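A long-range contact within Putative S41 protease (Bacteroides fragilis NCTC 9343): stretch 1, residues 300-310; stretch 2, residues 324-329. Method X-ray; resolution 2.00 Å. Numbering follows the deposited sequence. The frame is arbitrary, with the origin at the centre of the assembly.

Stretch 1, residues 300-310: ATRGAAEMVIN
Stretch 2 (324-329) KTAGEY

A carboxylate in the first turn of a helix can organise a neighbouring loop by accepting hydrogen bonds from several donors of the loop, and this contact in a putative S41 protease is a compact example. Stretch 1 runs as an extended segment through Thr 301 (phi/psi -68/117) and Arg 302 (-145/152), turns at Gly 303 (66/-116), the N-cap, and enters a helix at Ala 304. Stretch 2 has no regular secondary structure and runs alongside in the same direction, roughly parallel to residues 301-303: the CA of Thr 301 lies 5.1 Å from the CA of Thr 325, the CA of Arg 302 5.1 Å from that of Ala 326, and the CA of Gly 303 5.0 Å from that of Glu 328. Together they bury 437 Å².

Lys 324 (-58/143) leads in with its CA-to-CB bond pointing away. Thr 325 (-74/174, chi1 p) points toward stretch 1 and uses both halves of its side chain. Its OG1 donates to Glu 306 OE2 at 2.7 Å, while its CG2 packs 4.0 Å from Thr 301 CG2 and 4.1 Å from Ile 309 CD1, a small apolar patch beside the polar cluster.

Ala 326 (-72/-29) supplies the one direct backbone-to-backbone hydrogen bond, its N donating to Thr 301 O at 3.0 Å and 160°. Its N is also 3.4 Å from Glu 306 OE2, but the angle is too poor for a bond. The methyl lies over one face of the Arg 302 guanidinium, CB to NH2 3.7 Å.

At Gly 327 the backbone swings to 91/17, where a CB would jam against the preceding carbonyl O. Its N donates to Glu 306 OE2 at 2.7 Å, and Glu 328 N follows with a 3.0 Å bond to Glu 306 OE1. Glu 306 (chi1 m, chi2 t, chi3 -80°) thus receives loop donors on both oxygens; OE1 also accepts from Gly 303 N at 2.8 Å, tying the start of its own helix to the same carboxylate.

Glu 328 (-83/89, chi1 t, chi2 t, chi3 -75°) reaches back toward stretch 1. Its OE1 meets Arg 302 NH1 at 2.8 Å and 161°, near the guanidinium plane, so charge and direction combine in a salt bridge; Arg 302 adopts t, t, m with chi4 -88°. Glu 328 OE2 lies 3.8 Å from Gly 303 CA, and an ideal CB there would come within 3.0 Å of that OE2. A water donates to Gly 303 O (2.6 Å) and Glu 328 O (2.8 Å). Tyr 329 (-93/7, chi1 p) then points away.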

# COMPACT_ATOMS: atom_id res chain seq x y z
N ALA A 300 5.29 -3.57 -3.60
CA ALA A 300 4.82 -2.91 -2.40
C ALA A 300 3.45 -3.39 -1.91
O ALA A 300 3.11 -3.15 -0.77
CB ALA A 300 4.75 -1.36 -2.61
N THR A 301 2.65 -4.00 -2.78
CA THR A 301 1.27 -4.41 -2.50
C THR A 301 1.33 -5.52 -1.49
O THR A 301 1.84 -6.60 -1.79
CB THR A 301 0.59 -4.88 -3.79
OG1 THR A 301 0.66 -3.84 -4.73
CG2 THR A 301 -0.87 -5.25 -3.55
N ARG A 302 0.78 -5.29 -0.30
CA ARG A 302 1.02 -6.22 0.80
C ARG A 302 -0.11 -6.42 1.75
O ARG A 302 -0.90 -5.52 2.00
CB ARG A 302 2.17 -5.59 1.61
CG ARG A 302 2.62 -6.30 2.89
CD ARG A 302 3.71 -5.50 3.57
NE ARG A 302 4.97 -5.58 2.86
CZ ARG A 302 5.92 -6.52 3.05
NH1 ARG A 302 5.78 -7.49 3.94
NH2 ARG A 302 7.01 -6.47 2.35
N GLY A 303 -0.14 -7.59 2.36
CA GLY A 303 -1.03 -7.82 3.49
C GLY A 303 -2.51 -7.80 3.27
O GLY A 303 -3.06 -8.64 2.56
N ALA A 304 -3.18 -6.85 3.88
CA ALA A 304 -4.60 -6.68 3.60
C ALA A 304 -4.86 -6.57 2.09
O ALA A 304 -5.87 -7.08 1.59
CB ALA A 304 -5.15 -5.45 4.38
N ALA A 305 -3.96 -5.90 1.35
CA ALA A 305 -4.11 -5.70 -0.09
C ALA A 305 -4.11 -7.08 -0.78
O ALA A 305 -4.87 -7.33 -1.69
CB ALA A 305 -2.99 -4.82 -0.62
N GLU A 306 -3.28 -7.96 -0.29
CA GLU A 306 -3.16 -9.33 -0.83
C GLU A 306 -4.33 -10.21 -0.41
O GLU A 306 -4.74 -11.11 -1.15
CB GLU A 306 -1.85 -9.94 -0.40
CG GLU A 306 -0.63 -9.26 -1.01
CD GLU A 306 0.67 -9.82 -0.49
OE1 GLU A 306 1.09 -9.43 0.64
OE2 GLU A 306 1.30 -10.61 -1.23
N MSE A 307 -4.86 -9.92 0.75
CA MSE A 307 -6.08 -10.60 1.26
C MSE A 307 -7.27 -10.36 0.35
O MSE A 307 -8.07 -11.26 0.12
CB MSE A 307 -6.37 -10.13 2.68
CG MSE A 307 -7.68 -10.66 3.37
SE MSE A 307 -9.40 -9.89 2.70
CE MSE A 307 -10.71 -10.01 4.35
N VAL A 308 -7.37 -9.15 -0.19
CA VAL A 308 -8.44 -8.83 -1.08
C VAL A 308 -8.34 -9.66 -2.32
O VAL A 308 -9.34 -10.21 -2.82
CB VAL A 308 -8.42 -7.31 -1.48
CG1 VAL A 308 -9.39 -7.07 -2.63
CG2 VAL A 308 -8.71 -6.48 -0.25
N ILE A 309 -7.15 -9.79 -2.84
CA ILE A 309 -6.94 -10.64 -4.01
C ILE A 309 -7.27 -12.10 -3.69
O ILE A 309 -8.01 -12.76 -4.43
CB ILE A 309 -5.48 -10.57 -4.56
CG1 ILE A 309 -5.16 -9.13 -5.04
CG2 ILE A 309 -5.24 -11.64 -5.62
CD1 ILE A 309 -3.60 -8.86 -5.25
N ASN A 310 -6.70 -12.61 -2.62
CA ASN A 310 -6.92 -14.02 -2.30
C ASN A 310 -8.41 -14.43 -2.08
O ASN A 310 -8.83 -15.53 -2.45
CB ASN A 310 -6.12 -14.37 -1.02
CG ASN A 310 -6.17 -15.85 -0.71
OD1 ASN A 310 -5.87 -16.66 -1.60
ND2 ASN A 310 -6.58 -16.22 0.54
N LYS A 324 4.88 -8.69 -9.15
CA LYS A 324 4.48 -9.59 -8.06
C LYS A 324 4.26 -8.87 -6.72
O LYS A 324 4.98 -7.89 -6.39
CB LYS A 324 5.54 -10.72 -7.99
CG LYS A 324 5.26 -11.76 -7.00
CD LYS A 324 5.71 -13.18 -7.36
CE LYS A 324 7.08 -13.62 -6.91
NZ LYS A 324 6.94 -15.12 -6.46
N THR A 325 3.25 -9.31 -5.95
CA THR A 325 2.92 -8.76 -4.62
C THR A 325 3.96 -9.21 -3.59
O THR A 325 4.82 -9.99 -3.90
CB THR A 325 1.48 -9.10 -4.15
OG1 THR A 325 1.34 -10.52 -3.93
CG2 THR A 325 0.48 -8.61 -5.18
N ALA A 326 3.86 -8.69 -2.37
CA ALA A 326 4.89 -8.86 -1.33
C ALA A 326 5.01 -10.25 -0.73
O ALA A 326 6.08 -10.66 -0.28
CB ALA A 326 4.66 -7.88 -0.20
N GLY A 327 3.92 -10.97 -0.70
CA GLY A 327 3.93 -12.32 -0.08
C GLY A 327 3.57 -12.36 1.41
O GLY A 327 3.85 -13.35 2.11
N GLU A 328 2.96 -11.31 1.94
CA GLU A 328 2.57 -11.30 3.36
C GLU A 328 1.21 -12.04 3.55
O GLU A 328 0.19 -11.44 3.50
CB GLU A 328 2.58 -9.86 3.93
CG GLU A 328 2.45 -9.79 5.42
CD GLU A 328 2.66 -8.39 5.89
OE1 GLU A 328 3.82 -7.96 5.89
OE2 GLU A 328 1.65 -7.71 6.20
N TYR A 329 1.22 -13.36 3.77
CA TYR A 329 -0.00 -14.16 3.73
C TYR A 329 -0.68 -14.36 5.10
O TYR A 329 -1.59 -15.19 5.20
CB TYR A 329 0.29 -15.54 3.08
CG TYR A 329 1.35 -16.33 3.76
CD1 TYR A 329 2.70 -16.19 3.42
CD2 TYR A 329 1.04 -17.24 4.77
CE1 TYR A 329 3.67 -16.91 4.05
CE2 TYR A 329 2.05 -17.94 5.46
CZ TYR A 329 3.35 -17.79 5.09
OH TYR A 329 4.33 -18.52 5.76
O HOH W 1 -2.59 -11.09 3.14